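Local coordinates for protein transcriptional regulator (Pyrococcus horikoshii, PDB 1UDD) that is of unknown function in detail but is an all-helical member of the TenA/THI-4/PqqC family, described as a transcriptional regulator, at residues 40-45 / 209-214. Numbering follows the deposited sequence.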
loop_
_atom_site.group_PDB
_atom_site.type_symbol
_atom_site.label_atom_id
_atom_site.label_comp_id
_atom_site.label_asym_id
_atom_site.label_seq_id
_atom_site.Cartn_x
_atom_site.Cartn_y
_atom_site.Cartn_z
ATOM N N LYS A 40 11.570 -28.569 16.257
ATOM C CA LYS A 40 12.370 -27.369 16.450
ATOM C C LYS A 40 12.560 -26.621 15.135
ATOM O O LYS A 40 12.508 -25.399 15.116
ATOM C CB LYS A 40 13.729 -27.709 17.067
ATOM C CG LYS A 40 13.634 -28.214 18.492
ATOM C CD LYS A 40 15.012 -28.527 19.044
ATOM C CE LYS A 40 14.940 -29.249 20.375
ATOM N NZ LYS A 40 16.312 -29.506 20.911
ATOM N N PHE A 41 12.782 -27.343 14.039
ATOM C CA PHE A 41 12.955 -26.681 12.745
ATOM C C PHE A 41 11.679 -25.914 12.387
ATOM O O PHE A 41 11.732 -24.794 11.866
ATOM C CB PHE A 41 13.238 -27.699 11.645
ATOM C CG PHE A 41 13.472 -27.075 10.309
ATOM C CD1 PHE A 41 14.730 -26.582 9.967
ATOM C CD2 PHE A 41 12.428 -26.939 9.403
ATOM C CE1 PHE A 41 14.945 -25.957 8.731
ATOM C CE2 PHE A 41 12.627 -26.317 8.174
ATOM C CZ PHE A 41 13.891 -25.822 7.834
ATOM N N TYR A 42 10.540 -26.546 12.662
ATOM C CA TYR A 42 9.232 -25.960 12.409
ATOM C C TYR A 42 9.019 -24.732 13.293
ATOM O O TYR A 42 8.722 -23.642 12.786
ATOM C CB TYR A 42 8.136 -27.011 12.670
ATOM C CG TYR A 42 6.737 -26.452 12.839
ATOM C CD1 TYR A 42 6.060 -25.845 11.773
ATOM C CD2 TYR A 42 6.100 -26.510 14.075
ATOM C CE1 TYR A 42 4.781 -25.306 11.945
ATOM C CE2 TYR A 42 4.831 -25.975 14.259
ATOM C CZ TYR A 42 4.180 -25.373 13.192
ATOM O OH TYR A 42 2.944 -24.815 13.400
ATOM N N VAL A 43 9.173 -24.895 14.607
ATOM C CA VAL A 43 8.985 -23.768 15.515
ATOM C C VAL A 43 9.851 -22.597 15.063
ATOM O O VAL A 43 9.388 -21.455 15.001
ATOM C CB VAL A 43 9.330 -24.140 16.983
ATOM C CG1 VAL A 43 9.314 -22.883 17.860
ATOM C CG2 VAL A 43 8.315 -25.146 17.520
ATOM N N LEU A 44 11.103 -22.886 14.730
ATOM C CA LEU A 44 12.027 -21.853 14.270
ATOM C C LEU A 44 11.450 -21.084 13.080
ATOM O O LEU A 44 11.489 -19.851 13.051
ATOM C CB LEU A 44 13.369 -22.479 13.882
ATOM C CG LEU A 44 14.542 -22.289 14.855
ATOM C CD1 LEU A 44 14.106 -22.597 16.272
ATOM C CD2 LEU A 44 15.705 -23.192 14.437
ATOM N N GLN A 45 10.916 -21.812 12.103
ATOM C CA GLN A 45 10.332 -21.193 10.922
ATOM C C GLN A 45 9.074 -20.384 11.277
ATOM O O GLN A 45 8.606 -19.582 10.467
ATOM C CB GLN A 45 9.970 -22.263 9.889
ATOM C CG GLN A 45 11.145 -22.969 9.229
ATOM C CD GLN A 45 11.940 -22.066 8.303
ATOM O OE1 GLN A 45 11.392 -21.465 7.373
ATOM N NE2 GLN A 45 13.246 -21.971 8.547
ATOM N N GLU A 209 5.031 -29.544 4.606
ATOM C CA GLU A 209 5.958 -30.306 3.788
ATOM C C GLU A 209 7.392 -29.832 3.955
ATOM O O GLU A 209 8.306 -30.645 4.081
ATOM C CB GLU A 209 5.547 -30.220 2.318
ATOM C CG GLU A 209 6.398 -31.064 1.369
ATOM C CD GLU A 209 6.471 -32.532 1.779
ATOM O OE1 GLU A 209 5.428 -33.077 2.206
ATOM O OE2 GLU A 209 7.565 -33.138 1.663
ATOM N N MET A 210 7.600 -28.521 3.959
ATOM C CA MET A 210 8.954 -28.012 4.107
ATOM C C MET A 210 9.447 -28.222 5.533
ATOM O O MET A 210 10.651 -28.331 5.770
ATOM C CB MET A 210 9.018 -26.533 3.716
ATOM C CG MET A 210 8.435 -25.596 4.717
ATOM S SD MET A 210 9.662 -24.993 5.848
ATOM C CE MET A 210 8.603 -23.846 6.808
ATOM N N ALA A 211 8.520 -28.268 6.485
ATOM C CA ALA A 211 8.893 -28.500 7.870
ATOM C C ALA A 211 9.310 -29.972 7.978
ATOM O O ALA A 211 10.172 -30.333 8.771
ATOM C CB ALA A 211 7.717 -28.215 8.784
ATOM N N TRP A 212 8.682 -30.814 7.165
ATOM C CA TRP A 212 8.975 -32.240 7.151
ATOM C C TRP A 212 10.327 -32.479 6.481
ATOM O O TRP A 212 11.119 -33.298 6.944
ATOM C CB TRP A 212 7.869 -32.995 6.401
ATOM C CG TRP A 212 8.081 -34.480 6.335
ATOM C CD1 TRP A 212 8.389 -35.219 5.224
ATOM C CD2 TRP A 212 8.019 -35.405 7.429
ATOM N NE1 TRP A 212 8.525 -36.546 5.564
ATOM C CE2 TRP A 212 8.305 -36.687 6.910
ATOM C CE3 TRP A 212 7.750 -35.274 8.798
ATOM C CZ2 TRP A 212 8.331 -37.834 7.715
ATOM C CZ3 TRP A 212 7.775 -36.421 9.601
ATOM C CH2 TRP A 212 8.064 -37.681 9.052
ATOM N N ARG A 213 10.583 -31.750 5.398
ATOM C CA ARG A 213 11.831 -31.866 4.665
ATOM C C ARG A 213 12.989 -31.152 5.348
ATOM O O ARG A 213 14.146 -31.478 5.110
ATOM C CB ARG A 213 11.656 -31.313 3.254
ATOM C CG ARG A 213 10.776 -32.177 2.376
ATOM C CD ARG A 213 10.706 -31.609 0.975
ATOM N NE ARG A 213 10.110 -32.546 0.027
ATOM C CZ ARG A 213 10.598 -33.757 -0.231
ATOM N NH1 ARG A 213 11.691 -34.185 0.392
ATOM N NH2 ARG A 213 9.998 -34.538 -1.121
ATOM N N GLY A 214 12.685 -30.181 6.202
ATOM C CA GLY A 214 13.747 -29.457 6.881
ATOM C C GLY A 214 14.473 -28.582 5.877
ATOM O O GLY A 214 15.681 -28.362 5.973
#
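Aromatic contact with a helix terminus dominates where helix 36-63 meets the end of helix 190-213. Phe41, with CG anti to its backbone N (chi1 -178°), extends toward the end of helix 190-213 and lays one ring face against Gly214. The CA of Gly214 sits 3.7 Å from the centroid of the Phe41 ring, over the face but displaced toward the rim, a CH-pi contact; Phe41 CZ comes within 3.4 Å of Gly214 C. Gly214 leaves the helix with positive phi (70°), a conformation that favours glycine. At the ring edge stands the sulfur of Met210, SD 4.0 Å from Phe41 CE2, a Met-aromatic contact.

Apolar packing continues along the interface. Met210 bends at chi2, and its CE meets the aliphatic part of Gln45, 3.6 Å from Gln45 CG, the two chains crossing obliquely. The amide of Gln45 is held by backbone groups of Thr107 and Glu105. Beyond, Tyr42 CB rests 4.1 Å from Ala211 CB, while the hydroxyls of Tyr42 and Tyr140 are hydrogen-bonded.

With segment axes 9.0 Å apart at 132°, the arrangement is an oblique helix-helix packing, nearer antiparallel than parallel, within the all-helical TenA-family fold, with Gly214, just past the end of helix 190-213, against Phe41.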